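Local coordinates for protein 361aa long hypothetical D-aminopeptidase (Pyrococcus horikoshii, PDB 2DRH) that is of unknown function but belongs to the peptidase S58 (DmpA) family and may act as an aminopeptidase, at residues A[47-59]-A[92-104]. Residues are numbered along the deposited sequence; the frame is centred on the assembly and turned at random.
Sequences PVRTGVTAILPHE and IETPIILTNTLSI
Ile55 and Ile96 exchange two backbone hydrogen bonds, Ile55 N to Ile96 O and Ile96 N to Ile55 O, each 2.7 Å long. Two residues further along, Thr53 and Leu98 form a second hydrogen-bonded pair, with Leu98 N 2.9 Å from Thr53 O. Beyond it side chains take over the pairing. Thr99 turns OG1 away from its own backbone N (chi1 -171°) and donates to Gly51 O at 3.0 Å, doing the work of a main-chain N-H. The backbone angles of Gly51 would jam a CB against the preceding carbonyl, which is why glycine suits this place. Asn100 then reaches across with its amide: ND2 gives Thr50 OG1 a nearly straight bond of 2.9 Å, lying close to the amide plane, and the same hydroxyl also bonds Asp138.

Apolar side chains pack on both faces of the pair, Ile55, Ile96 and Leu98 on one, Ala54 and Ile97 on the other. On the first, Ile55 CD1 meets Leu98 CD1 at 3.9 Å; on the second, Ile97 bends its CD1 back onto the small methyl of Ala54, CB (3.6 Å), and CG2 of Ile97 touches Val52 CG1 (3.8 Å). Leu111 of helix 104-118 covers Ile97 and Pro95. At the far end Pro57 CG approaches Ile92 CG2.

These central antiparallel strands, flanked by 28-36 and 132-136, thus pair through main chain at one end and through hydroxyl and amide groups at the other, so that Gly51 O, Thr50 OG1 and Asn100 ND2 find partners in the buried interior where regular pairing stops.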
loop_
_atom_site.group_PDB
_atom_site.type_symbol
_atom_site.label_atom_id
_atom_site.label_comp_id
_atom_site.label_asym_id
_atom_site.label_seq_id
_atom_site.Cartn_x
_atom_site.Cartn_y
_atom_site.Cartn_z
ATOM N N PRO A 47 34.783 20.531 2.862
ATOM C CA PRO A 47 34.042 21.604 2.181
ATOM C C PRO A 47 32.525 21.458 2.300
ATOM O O PRO A 47 32.006 20.345 2.365
ATOM C CB PRO A 47 34.510 21.478 0.733
ATOM C CG PRO A 47 35.901 20.932 0.875
ATOM C CD PRO A 47 35.717 19.875 1.930
ATOM N N VAL A 48 31.820 22.584 2.321
ATOM C CA VAL A 48 30.368 22.563 2.437
ATOM C C VAL A 48 29.689 22.998 1.145
ATOM O O VAL A 48 29.932 24.091 0.632
ATOM C CB VAL A 48 29.879 23.467 3.589
ATOM C CG1 VAL A 48 30.413 24.858 3.408
ATOM C CG2 VAL A 48 28.355 23.495 3.625
ATOM N N ARG A 49 28.830 22.124 0.633
ATOM C CA ARG A 49 28.090 22.370 -0.599
ATOM C C ARG A 49 26.698 21.777 -0.393
ATOM O O ARG A 49 26.378 20.721 -0.927
ATOM C CB ARG A 49 28.788 21.677 -1.773
ATOM C CG ARG A 49 30.262 22.055 -1.977
ATOM C CD ARG A 49 30.440 23.402 -2.675
ATOM N NE ARG A 49 31.833 23.643 -3.070
ATOM C CZ ARG A 49 32.805 24.014 -2.236
ATOM N NH1 ARG A 49 32.549 24.199 -0.945
ATOM N NH2 ARG A 49 34.039 24.194 -2.691
ATOM N N THR A 50 25.880 22.455 0.403
ATOM C CA THR A 50 24.540 21.968 0.686
ATOM C C THR A 50 23.573 23.146 0.810
ATOM O O THR A 50 23.899 24.263 0.413
ATOM C CB THR A 50 24.540 21.111 1.986
ATOM O OG1 THR A 50 23.279 20.455 2.130
ATOM C CG2 THR A 50 24.794 21.973 3.210
ATOM N N GLY A 51 22.385 22.904 1.350
ATOM C CA GLY A 51 21.427 23.988 1.484
ATOM C C GLY A 51 20.029 23.525 1.820
ATOM O O GLY A 51 19.813 22.361 2.153
ATOM N N VAL A 52 19.076 24.447 1.710
ATOM C CA VAL A 52 17.683 24.176 2.015
ATOM C C VAL A 52 16.771 24.871 1.014
ATOM O O VAL A 52 17.032 26.001 0.598
ATOM C CB VAL A 52 17.323 24.685 3.436
ATOM C CG1 VAL A 52 15.834 24.493 3.711
ATOM C CG2 VAL A 52 18.149 23.951 4.475
ATOM N N THR A 53 15.702 24.189 0.622
ATOM C CA THR A 53 14.736 24.749 -0.311
ATOM C C THR A 53 13.347 24.565 0.294
ATOM O O THR A 53 12.989 23.466 0.737
ATOM C CB THR A 53 14.783 24.039 -1.680
ATOM O OG1 THR A 53 16.051 24.274 -2.305
ATOM C CG2 THR A 53 13.669 24.555 -2.584
ATOM N N ALA A 54 12.572 25.644 0.313
ATOM C CA ALA A 54 11.231 25.609 0.871
ATOM C C ALA A 54 10.164 25.849 -0.193
ATOM O O ALA A 54 10.306 26.730 -1.032
ATOM C CB ALA A 54 11.110 26.657 1.971
ATOM N N ILE A 55 9.105 25.046 -0.160
ATOM C CA ILE A 55 8.005 25.200 -1.102
ATOM C C ILE A 55 6.736 25.419 -0.286
ATOM O O ILE A 55 6.362 24.580 0.540
ATOM C CB ILE A 55 7.801 23.945 -2.012
ATOM C CG1 ILE A 55 9.074 23.637 -2.808
ATOM C CG2 ILE A 55 6.657 24.193 -2.991
ATOM C CD1 ILE A 55 9.991 22.618 -2.146
ATOM N N LEU A 56 6.091 26.561 -0.512
ATOM C CA LEU A 56 4.858 26.908 0.188
ATOM C C LEU A 56 3.683 26.650 -0.743
ATOM O O LEU A 56 3.657 27.151 -1.867
ATOM C CB LEU A 56 4.869 28.387 0.588
ATOM C CG LEU A 56 5.845 28.860 1.668
ATOM C CD1 LEU A 56 7.259 28.389 1.368
ATOM C CD2 LEU A 56 5.788 30.384 1.750
ATOM N N PRO A 57 2.709 25.841 -0.299
ATOM C CA PRO A 57 1.529 25.529 -1.111
ATOM C C PRO A 57 0.783 26.802 -1.522
ATOM O O PRO A 57 0.312 26.917 -2.654
ATOM C CB PRO A 57 0.706 24.638 -0.190
ATOM C CG PRO A 57 1.771 23.898 0.568
ATOM C CD PRO A 57 2.749 24.999 0.909
ATOM N N HIS A 58 0.670 27.741 -0.583
ATOM C CA HIS A 58 0.026 29.028 -0.831
ATOM C C HIS A 58 0.676 30.087 0.056
ATOM O O HIS A 58 1.714 29.826 0.671
ATOM C CB HIS A 58 -1.500 28.958 -0.614
ATOM C CG HIS A 58 -1.914 28.549 0.764
ATOM N ND1 HIS A 58 -1.767 29.367 1.864
ATOM C CD2 HIS A 58 -2.489 27.410 1.217
ATOM C CE1 HIS A 58 -2.233 28.750 2.934
ATOM N NE2 HIS A 58 -2.677 27.559 2.569
ATOM N N GLU A 59 0.076 31.270 0.138
ATOM C CA GLU A 59 0.667 32.366 0.909
ATOM C C GLU A 59 0.168 32.616 2.342
ATOM O O GLU A 59 0.708 33.470 3.049
ATOM C CB GLU A 59 0.550 33.651 0.083
ATOM C CG GLU A 59 1.194 33.531 -1.295
ATOM C CD GLU A 59 0.690 34.575 -2.281
ATOM O OE1 GLU A 59 -0.516 34.551 -2.623
ATOM O OE2 GLU A 59 1.504 35.419 -2.715
ATOM N N ILE A 92 -1.583 18.385 3.431
ATOM C CA ILE A 92 -0.267 18.951 3.725
ATOM C C ILE A 92 -0.579 20.188 4.563
ATOM O O ILE A 92 -1.410 21.012 4.167
ATOM C CB ILE A 92 0.492 19.347 2.439
ATOM C CG1 ILE A 92 1.080 18.090 1.783
ATOM C CG2 ILE A 92 1.597 20.341 2.764
ATOM C CD1 ILE A 92 1.903 18.363 0.543
ATOM N N GLU A 93 0.073 20.311 5.720
ATOM C CA GLU A 93 -0.204 21.414 6.639
ATOM C C GLU A 93 1.015 22.211 7.054
ATOM O O GLU A 93 0.998 22.905 8.076
ATOM C CB GLU A 93 -0.886 20.866 7.896
ATOM C CG GLU A 93 -0.149 19.693 8.534
ATOM C CD GLU A 93 -0.843 19.157 9.776
ATOM O OE1 GLU A 93 -2.085 18.981 9.746
ATOM O OE2 GLU A 93 -0.142 18.896 10.776
ATOM N N THR A 94 2.069 22.113 6.255
ATOM C CA THR A 94 3.298 22.811 6.548
ATOM C C THR A 94 3.999 23.098 5.245
ATOM O O THR A 94 3.688 22.488 4.221
ATOM C CB THR A 94 4.258 21.930 7.384
ATOM O OG1 THR A 94 4.719 20.836 6.573
ATOM C CG2 THR A 94 3.550 21.375 8.633
ATOM N N PRO A 95 4.928 24.064 5.247
ATOM C CA PRO A 95 5.613 24.303 3.979
ATOM C C PRO A 95 6.457 23.046 3.736
ATOM O O PRO A 95 6.767 22.310 4.679
ATOM C CB PRO A 95 6.456 25.552 4.257
ATOM C CG PRO A 95 6.617 25.568 5.729
ATOM C CD PRO A 95 5.280 25.087 6.244
ATOM N N ILE A 96 6.807 22.798 2.478
ATOM C CA ILE A 96 7.581 21.620 2.113
ATOM C C ILE A 96 9.059 21.959 2.100
ATOM O O ILE A 96 9.483 22.887 1.427
ATOM C CB ILE A 96 7.157 21.111 0.733
ATOM C CG1 ILE A 96 5.631 21.008 0.683
ATOM C CG2 ILE A 96 7.811 19.754 0.454
ATOM C CD1 ILE A 96 5.079 20.658 -0.682
ATOM N N ILE A 97 9.837 21.185 2.843
ATOM C CA ILE A 97 11.263 21.425 2.971
ATOM C C ILE A 97 12.110 20.317 2.377
ATOM O O ILE A 97 11.835 19.126 2.560
ATOM C CB ILE A 97 11.651 21.598 4.469
ATOM C CG1 ILE A 97 10.796 22.699 5.109
ATOM C CG2 ILE A 97 13.133 21.935 4.598
ATOM C CD1 ILE A 97 11.070 24.085 4.550
ATOM N N LEU A 98 13.148 20.730 1.661
ATOM C CA LEU A 98 14.075 19.808 1.037
ATOM C C LEU A 98 15.465 20.165 1.543
ATOM O O LEU A 98 15.777 21.343 1.727
ATOM C CB LEU A 98 14.021 19.950 -0.487
ATOM C CG LEU A 98 12.618 19.933 -1.113
ATOM C CD1 LEU A 98 12.734 19.949 -2.631
ATOM C CD2 LEU A 98 11.860 18.709 -0.656
ATOM N N THR A 99 16.281 19.147 1.790
ATOM C CA THR A 99 17.647 19.353 2.250
ATOM C C THR A 99 18.441 18.060 2.074
ATOM O O THR A 99 17.995 17.156 1.376
ATOM C CB THR A 99 17.690 19.806 3.719
ATOM O OG1 THR A 99 19.027 20.201 4.042
ATOM C CG2 THR A 99 17.232 18.687 4.661
ATOM N N ASN A 100 19.621 17.965 2.678
ATOM C CA ASN A 100 20.404 16.745 2.512
ATOM C C ASN A 100 19.950 15.666 3.491
ATOM O O ASN A 100 19.350 15.955 4.533
ATOM C CB ASN A 100 21.908 17.026 2.660
ATOM C CG ASN A 100 22.312 17.362 4.080
ATOM O OD1 ASN A 100 22.305 16.503 4.964
ATOM N ND2 ASN A 100 22.670 18.622 4.310
ATOM N N THR A 101 20.243 14.420 3.148
ATOM C CA THR A 101 19.839 13.281 3.965
ATOM C C THR A 101 20.068 13.409 5.465
ATOM O O THR A 101 19.149 13.177 6.253
ATOM C CB THR A 101 20.532 11.990 3.496
ATOM O OG1 THR A 101 20.422 11.886 2.074
ATOM C CG2 THR A 101 19.866 10.757 4.141
ATOM N N LEU A 102 21.282 13.774 5.867
ATOM C CA LEU A 102 21.599 13.876 7.286
ATOM C C LEU A 102 21.133 15.140 7.992
ATOM O O LEU A 102 21.297 15.259 9.203
ATOM C CB LEU A 102 23.102 13.685 7.496
ATOM C CG LEU A 102 23.610 12.246 7.687
ATOM C CD1 LEU A 102 22.894 11.292 6.767
ATOM C CD2 LEU A 102 25.109 12.211 7.440
ATOM N N SER A 103 20.549 16.080 7.252
ATOM C CA SER A 103 20.049 17.320 7.861
ATOM C C SER A 103 18.536 17.292 8.105
ATOM O O SER A 103 17.961 18.294 8.541
ATOM C CB SER A 103 20.372 18.531 6.979
ATOM O OG SER A 103 21.761 18.808 6.932
ATOM N N ILE A 104 17.883 16.161 7.840
ATOM C CA ILE A 104 16.436 16.100 8.026
ATOM C C ILE A 104 16.006 16.419 9.456
ATOM O O ILE A 104 14.950 17.024 9.673
ATOM C CB ILE A 104 15.841 14.727 7.623
ATOM C CG1 ILE A 104 16.429 13.613 8.487
ATOM C CG2 ILE A 104 16.083 14.477 6.137
ATOM C CD1 ILE A 104 15.672 12.300 8.373
#